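Local structure of arylesterase (Agrobacterium tumefaciens, 3DCI) at residues A[89-100]-A[132-142]. The protein probably hydrolyses ester bonds, as a zinc-binding member of the GDSL-like (SGNH) hydrolase family. Residues are numbered along the deposited sequence; the frame is centred on the assembly and turned at random.
Sequences ARALEVALSCHM and LAQIVETFIYK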
ATOM      1  N   ALA A  89      -8.998   3.177  10.214  1.00 26.77           N
ATOM      2  CA  ALA A  89      -9.759   3.902   9.207  1.00 27.01           C
ATOM      3  C   ALA A  89     -10.115   3.020   7.991  1.00 27.62           C
ATOM      4  O   ALA A  89     -11.228   3.099   7.458  1.00 26.34           O
ATOM      5  CB  ALA A  89      -8.991   5.151   8.795  1.00 26.10           C
ATOM      6  N   ARG A  90      -9.164   2.185   7.551  1.00 28.14           N
ATOM      7  CA  ARG A  90      -9.397   1.298   6.408  1.00 29.12           C
ATOM      8  C   ARG A  90     -10.445   0.254   6.767  1.00 27.75           C
ATOM      9  O   ARG A  90     -11.345  -0.031   5.985  1.00 26.04           O
ATOM     10  CB  ARG A  90      -8.099   0.583   5.987  1.00 30.99           C
ATOM     11  CG  ARG A  90      -7.499   1.041   4.658  1.00 39.37           C
ATOM     12  CD  ARG A  90      -6.906   2.424   4.694  1.00 46.66           C
ATOM     13  NE  ARG A  90      -7.927   3.474   4.614  1.00 51.69           N
ATOM     14  CZ  ARG A  90      -7.762   4.739   5.036  1.00 52.31           C
ATOM     15  NH1 ARG A  90      -6.606   5.147   5.574  1.00 50.46           N
ATOM     16  NH2 ARG A  90      -8.781   5.591   4.936  1.00 51.89           N
ATOM     17  N   ALA A  91     -10.309  -0.313   7.957  1.00 27.06           N
ATOM     18  CA  ALA A  91     -11.251  -1.316   8.440  1.00 26.71           C
ATOM     19  C   ALA A  91     -12.613  -0.721   8.746  1.00 26.39           C
ATOM     20  O   ALA A  91     -13.622  -1.431   8.636  1.00 25.01           O
ATOM     21  CB  ALA A  91     -10.711  -2.013   9.697  1.00 27.04           C
ATOM     22  N   LEU A  92     -12.653   0.544   9.187  1.00 26.43           N
ATOM     23  CA  LEU A  92     -13.920   1.203   9.467  1.00 25.55           C
ATOM     24  C   LEU A  92     -14.719   1.346   8.198  1.00 25.61           C
ATOM     25  O   LEU A  92     -15.915   1.060   8.186  1.00 24.48           O
ATOM     26  CB  LEU A  92     -13.743   2.570  10.127  1.00 25.90           C
ATOM     27  CG  LEU A  92     -15.037   3.346  10.419  1.00 26.17           C
ATOM     28  CD1 LEU A  92     -15.992   2.504  11.264  1.00 25.72           C
ATOM     29  CD2 LEU A  92     -14.719   4.678  11.072  1.00 25.19           C
ATOM     30  N   GLU A  93     -14.053   1.734   7.111  1.00 25.52           N
ATOM     31  CA  GLU A  93     -14.708   1.822   5.816  1.00 26.03           C
ATOM     32  C   GLU A  93     -15.331   0.480   5.401  1.00 25.10           C
ATOM     33  O   GLU A  93     -16.441   0.444   4.896  1.00 24.28           O
ATOM     34  CB  GLU A  93     -13.714   2.285   4.747  1.00 26.20           C
ATOM     35  CG  GLU A  93     -13.308   3.730   4.899  1.00 26.95           C
ATOM     36  CD  GLU A  93     -12.159   4.144   4.004  1.00 30.14           C
ATOM     37  OE1 GLU A  93     -11.516   3.282   3.323  1.00 32.82           O
ATOM     38  OE2 GLU A  93     -11.896   5.374   3.992  1.00 36.89           O
ATOM     39  N   VAL A  94     -14.609  -0.615   5.597  1.00 25.47           N
ATOM     40  CA  VAL A  94     -15.138  -1.951   5.276  1.00 25.23           C
ATOM     41  C   VAL A  94     -16.330  -2.318   6.176  1.00 25.65           C
ATOM     42  O   VAL A  94     -17.336  -2.890   5.714  1.00 24.46           O
ATOM     43  CB  VAL A  94     -14.034  -3.011   5.439  1.00 25.97           C
ATOM     44  CG1 VAL A  94     -14.587  -4.464   5.421  1.00 25.61           C
ATOM     45  CG2 VAL A  94     -12.930  -2.809   4.384  1.00 23.45           C
ATOM     46  N   ALA A  95     -16.194  -2.017   7.458  1.00 25.08           N
ATOM     47  CA  ALA A  95     -17.262  -2.240   8.419  1.00 25.24           C
ATOM     48  C   ALA A  95     -18.529  -1.476   8.060  1.00 24.57           C
ATOM     49  O   ALA A  95     -19.654  -2.000   8.226  1.00 24.90           O
ATOM     50  CB  ALA A  95     -16.795  -1.874   9.864  1.00 24.20           C
ATOM     51  N   LEU A  96     -18.366  -0.220   7.683  1.00 24.30           N
ATOM     52  CA  LEU A  96     -19.512   0.606   7.277  1.00 24.82           C
ATOM     53  C   LEU A  96     -20.184   0.006   6.050  1.00 25.15           C
ATOM     54  O   LEU A  96     -21.383  -0.110   6.010  1.00 24.69           O
ATOM     55  CB  LEU A  96     -19.114   2.038   7.021  1.00 24.22           C
ATOM     56  CG  LEU A  96     -18.635   2.864   8.226  1.00 23.95           C
ATOM     57  CD1 LEU A  96     -18.068   4.187   7.730  1.00 23.08           C
ATOM     58  CD2 LEU A  96     -19.724   3.087   9.261  1.00 21.84           C
ATOM     59  N   SER A  97     -19.414  -0.444   5.076  1.00 25.39           N
ATOM     60  CA  SER A  97     -20.027  -1.038   3.892  1.00 26.17           C
ATOM     61  C   SER A  97     -20.708  -2.386   4.199  1.00 26.10           C
ATOM     62  O   SER A  97     -21.771  -2.685   3.675  1.00 26.13           O
ATOM     63  CB  SER A  97     -18.999  -1.229   2.802  1.00 26.83           C
ATOM     64  OG  SER A  97     -19.552  -1.927   1.695  1.00 28.88           O
ATOM     65  N   CYS A  98     -20.091  -3.197   5.044  1.00 26.15           N
ATOM     66  CA  CYS A  98     -20.631  -4.511   5.339  1.00 26.11           C
ATOM     67  C   CYS A  98     -21.947  -4.424   6.117  1.00 25.53           C
ATOM     68  O   CYS A  98     -22.811  -5.300   5.991  1.00 24.25           O
ATOM     69  CB  CYS A  98     -19.645  -5.336   6.144  1.00 25.88           C
ATOM     70  SG  CYS A  98     -18.338  -6.053   5.124  1.00 27.59           S
ATOM     71  N   HIS A  99     -22.076  -3.391   6.934  1.00 25.53           N
ATOM     72  CA  HIS A  99     -23.171  -3.358   7.900  1.00 26.05           C
ATOM     73  C   HIS A  99     -24.164  -2.234   7.692  1.00 26.20           C
ATOM     74  O   HIS A  99     -25.200  -2.222   8.327  1.00 25.86           O
ATOM     75  CB  HIS A  99     -22.607  -3.338   9.316  1.00 26.21           C
ATOM     76  CG  HIS A  99     -21.764  -4.531   9.619  1.00 26.59           C
ATOM     77  ND1 HIS A  99     -22.276  -5.811   9.618  1.00 26.89           N
ATOM     78  CD2 HIS A  99     -20.433  -4.656   9.839  1.00 27.23           C
ATOM     79  CE1 HIS A  99     -21.299  -6.669   9.857  1.00 29.64           C
ATOM     80  NE2 HIS A  99     -20.172  -5.996   9.989  1.00 29.35           N
HETATM   81  N   MSE A 100     -23.867  -1.299   6.808  1.00 26.11           N
HETATM   82  CA  MSE A 100     -24.865  -0.298   6.434  1.00 27.23           C
HETATM   83  C   MSE A 100     -26.155  -0.939   5.912  1.00 26.60           C
HETATM   84  O   MSE A 100     -26.112  -2.006   5.312  1.00 26.03           O
HETATM   85  CB  MSE A 100     -24.323   0.639   5.364  1.00 26.46           C
HETATM   86  CG  MSE A 100     -24.064  -0.012   4.017  1.00 27.21           C
HETATM   87 SE   MSE A 100     -23.165   1.244   2.847  0.80 30.40          SE
HETATM   88  CE  MSE A 100     -22.943   0.147   1.258  1.00 27.23           C
ATOM     89  N   LEU A 132     -11.711   9.327  11.923  1.00 25.42           N
ATOM     90  CA  LEU A 132     -12.785   8.313  11.891  1.00 24.67           C
ATOM     91  C   LEU A 132     -14.196   8.933  11.911  1.00 25.07           C
ATOM     92  O   LEU A 132     -15.123   8.471  11.203  1.00 23.61           O
ATOM     93  CB  LEU A 132     -12.610   7.348  13.058  1.00 24.53           C
ATOM     94  CG  LEU A 132     -11.301   6.545  13.120  1.00 24.91           C
ATOM     95  CD1 LEU A 132     -11.299   5.566  14.282  1.00 21.50           C
ATOM     96  CD2 LEU A 132     -11.068   5.795  11.819  1.00 22.57           C
ATOM     97  N   ALA A 133     -14.362   9.981  12.716  1.00 24.69           N
ATOM     98  CA  ALA A 133     -15.610  10.734  12.729  1.00 25.34           C
ATOM     99  C   ALA A 133     -15.952  11.257  11.325  1.00 25.47           C
ATOM    100  O   ALA A 133     -17.074  11.100  10.852  1.00 25.21           O
ATOM    101  CB  ALA A 133     -15.551  11.871  13.759  1.00 25.01           C
ATOM    102  N   GLN A 134     -14.979  11.853  10.644  1.00 25.52           N
ATOM    103  CA  GLN A 134     -15.190  12.376   9.285  1.00 26.01           C
ATOM    104  C   GLN A 134     -15.570  11.275   8.313  1.00 26.35           C
ATOM    105  O   GLN A 134     -16.424  11.468   7.436  1.00 26.70           O
ATOM    106  CB  GLN A 134     -13.935  13.042   8.755  1.00 26.18           C
ATOM    107  CG  GLN A 134     -13.568  14.319   9.453  1.00 27.03           C
ATOM    108  CD  GLN A 134     -12.191  14.857   9.017  1.00 28.13           C
ATOM    109  OE1 GLN A 134     -11.370  14.167   8.341  1.00 29.92           O
ATOM    110  NE2 GLN A 134     -11.926  16.081   9.423  1.00 29.59           N
ATOM    111  N   ILE A 135     -14.925  10.124   8.453  1.00 25.66           N
ATOM    112  CA  ILE A 135     -15.270   8.964   7.634  1.00 25.21           C
ATOM    113  C   ILE A 135     -16.726   8.546   7.830  1.00 24.98           C
ATOM    114  O   ILE A 135     -17.457   8.350   6.855  1.00 24.10           O
ATOM    115  CB  ILE A 135     -14.328   7.770   7.923  1.00 25.25           C
ATOM    116  CG1 ILE A 135     -12.932   8.084   7.359  1.00 26.46           C
ATOM    117  CG2 ILE A 135     -14.911   6.445   7.316  1.00 24.64           C
ATOM    118  CD1 ILE A 135     -11.812   7.056   7.660  1.00 24.85           C
ATOM    119  N   VAL A 136     -17.155   8.427   9.085  1.00 25.67           N
ATOM    120  CA  VAL A 136     -18.532   8.038   9.392  1.00 25.28           C
ATOM    121  C   VAL A 136     -19.505   9.061   8.782  1.00 25.75           C
ATOM    122  O   VAL A 136     -20.506   8.675   8.173  1.00 24.97           O
ATOM    123  CB  VAL A 136     -18.782   7.919  10.931  1.00 26.31           C
ATOM    124  CG1 VAL A 136     -20.284   7.797  11.222  1.00 25.55           C
ATOM    125  CG2 VAL A 136     -17.949   6.741  11.587  1.00 24.17           C
ATOM    126  N   GLU A 137     -19.212  10.358   8.974  1.00 26.04           N
ATOM    127  CA  GLU A 137     -20.053  11.456   8.493  1.00 26.19           C
ATOM    128  C   GLU A 137     -20.220  11.470   6.977  1.00 25.20           C
ATOM    129  O   GLU A 137     -21.308  11.727   6.454  1.00 24.90           O
ATOM    130  CB  GLU A 137     -19.513  12.827   8.947  1.00 25.80           C
ATOM    131  CG  GLU A 137     -19.570  13.095  10.471  1.00 29.25           C
ATOM    132  CD  GLU A 137     -18.625  14.252  10.944  1.00 31.36           C
ATOM    133  OE1 GLU A 137     -18.022  14.938  10.070  1.00 39.59           O
ATOM    134  OE2 GLU A 137     -18.477  14.471  12.186  1.00 35.42           O
ATOM    135  N   THR A 138     -19.139  11.213   6.257  1.00 24.63           N
ATOM    136  CA  THR A 138     -19.108  11.487   4.830  1.00 24.98           C
ATOM    137  C   THR A 138     -19.116  10.237   3.944  1.00 25.10           C
ATOM    138  O   THR A 138     -19.114  10.365   2.727  1.00 25.56           O
ATOM    139  CB  THR A 138     -17.865  12.332   4.510  1.00 26.17           C
ATOM    140  OG1 THR A 138     -16.707  11.562   4.820  1.00 24.70           O
ATOM    141  CG2 THR A 138     -17.867  13.597   5.351  1.00 24.99           C
ATOM    142  N   PHE A 139     -19.166   9.038   4.529  1.00 25.03           N
ATOM    143  CA  PHE A 139     -19.164   7.782   3.748  1.00 25.36           C
ATOM    144  C   PHE A 139     -20.289   7.724   2.710  1.00 25.43           C
ATOM    145  O   PHE A 139     -21.332   8.298   2.920  1.00 25.89           O
ATOM    146  CB  PHE A 139     -19.284   6.602   4.693  1.00 25.30           C
ATOM    147  CG  PHE A 139     -18.891   5.264   4.098  1.00 25.01           C
ATOM    148  CD1 PHE A 139     -17.561   4.914   3.988  1.00 25.06           C
ATOM    149  CD2 PHE A 139     -19.853   4.358   3.702  1.00 25.82           C
ATOM    150  CE1 PHE A 139     -17.183   3.694   3.490  1.00 27.89           C
ATOM    151  CE2 PHE A 139     -19.497   3.113   3.204  1.00 27.36           C
ATOM    152  CZ  PHE A 139     -18.145   2.776   3.093  1.00 26.12           C
ATOM    153  N   ILE A 140     -20.083   7.026   1.604  1.00 26.35           N
ATOM    154  CA  ILE A 140     -21.154   6.860   0.580  1.00 26.80           C
ATOM    155  C   ILE A 140     -22.007   5.678   1.009  1.00 26.48           C
ATOM    156  O   ILE A 140     -21.666   4.525   0.740  1.00 27.50           O
ATOM    157  CB  ILE A 140     -20.600   6.612  -0.857  1.00 26.99           C
ATOM    158  CG1 ILE A 140     -19.620   7.726  -1.254  1.00 28.52           C
ATOM    159  CG2 ILE A 140     -21.764   6.537  -1.895  1.00 27.36           C
ATOM    160  CD1 ILE A 140     -20.258   9.130  -1.360  1.00 25.18           C
ATOM    161  N   TYR A 141     -23.079   5.977   1.726  1.00 26.54           N
ATOM    162  CA  TYR A 141     -23.995   4.965   2.232  1.00 26.66           C
ATOM    163  C   TYR A 141     -25.065   4.610   1.183  1.00 26.98           C
ATOM    164  O   TYR A 141     -25.368   5.406   0.277  1.00 26.47           O
ATOM    165  CB  TYR A 141     -24.658   5.446   3.532  1.00 25.80           C
ATOM    166  CG  TYR A 141     -23.698   5.654   4.711  1.00 24.22           C
ATOM    167  CD1 TYR A 141     -23.133   4.583   5.372  1.00 26.40           C
ATOM    168  CD2 TYR A 141     -23.400   6.929   5.176  1.00 25.01           C
ATOM    169  CE1 TYR A 141     -22.280   4.769   6.456  1.00 26.04           C
ATOM    170  CE2 TYR A 141     -22.537   7.129   6.231  1.00 23.13           C
ATOM    171  CZ  TYR A 141     -21.972   6.052   6.863  1.00 24.23           C
ATOM    172  OH  TYR A 141     -21.113   6.248   7.919  1.00 25.23           O
ATOM    173  N   LYS A 142     -25.593   3.394   1.294  1.00 27.49           N
ATOM    174  CA  LYS A 142     -26.758   2.954   0.526  1.00 28.61           C
ATOM    175  C   LYS A 142     -27.882   2.723   1.529  1.00 28.78           C
ATOM    176  O   LYS A 142     -27.807   1.783   2.341  1.00 28.45           O
ATOM    177  CB  LYS A 142     -26.473   1.663  -0.268  1.00 29.10           C
ATOM    178  CG  LYS A 142     -25.280   1.715  -1.214  1.00 29.89           C
ATOM    179  CD  LYS A 142     -25.083   0.340  -1.833  1.00 30.14           C
ATOM    180  CE  LYS A 142     -23.976   0.332  -2.865  1.00 31.44           C
ATOM    181  NZ  LYS A 142     -24.467   0.869  -4.159  1.00 31.42           N
TER
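Helix 89-99 and the end of helix 122-138, meeting through Ala89, Leu96, Ile135 and Phe139, run nearly parallel, crossing at -24° with their axes 10.3 Å apart. They converge at Ala89, where a small residue lets CD2 of Leu132 come within 3.5 Å of Ala89 CA. One turn on, Ile135 is a knob in the hole formed by Ala89, Leu92, Glu93 and Leu96; its two branches divide the work, CD1 reaching Ala89 CB at 3.6 Å and CG2 facing Leu96 and Glu93. Leu92 CD2 meets Val136 and Leu132. Beyond the helix end, Phe139 sends its ring across to helix 89-99, CG anti to the backbone N (chi1 -163°), and lays one face on Leu96, whose CB stands 4.0 Å from the ring centroid in a CH-pi contact. Met100, present as selenomethionine, sets SE at the edge of that ring, a Met-aromatic contact, and covers Lys142 N at 3.6 Å, an N-H without a hydrogen-bonding partner in the model. Tyr141 OH bonds to Val136 O at 2.5 Å, in the carbonyl plane on a lone pair, which helps to set its ring beside Leu96. Glu93 packs CB and CG on Phe139 and Ile135, while Arg90 NH2 ties its OE2 at 3.3 Å. Cohesion between these helices, packed beside the parallel sheet of the SGNH alpha/beta fold with Leu92 and Leu96 reaching strands 24-30 and 104-108, therefore rests on shape and dispersion, whereas the Arg90-Glu93 and Tyr141-Val136 bonds each lie within one segment.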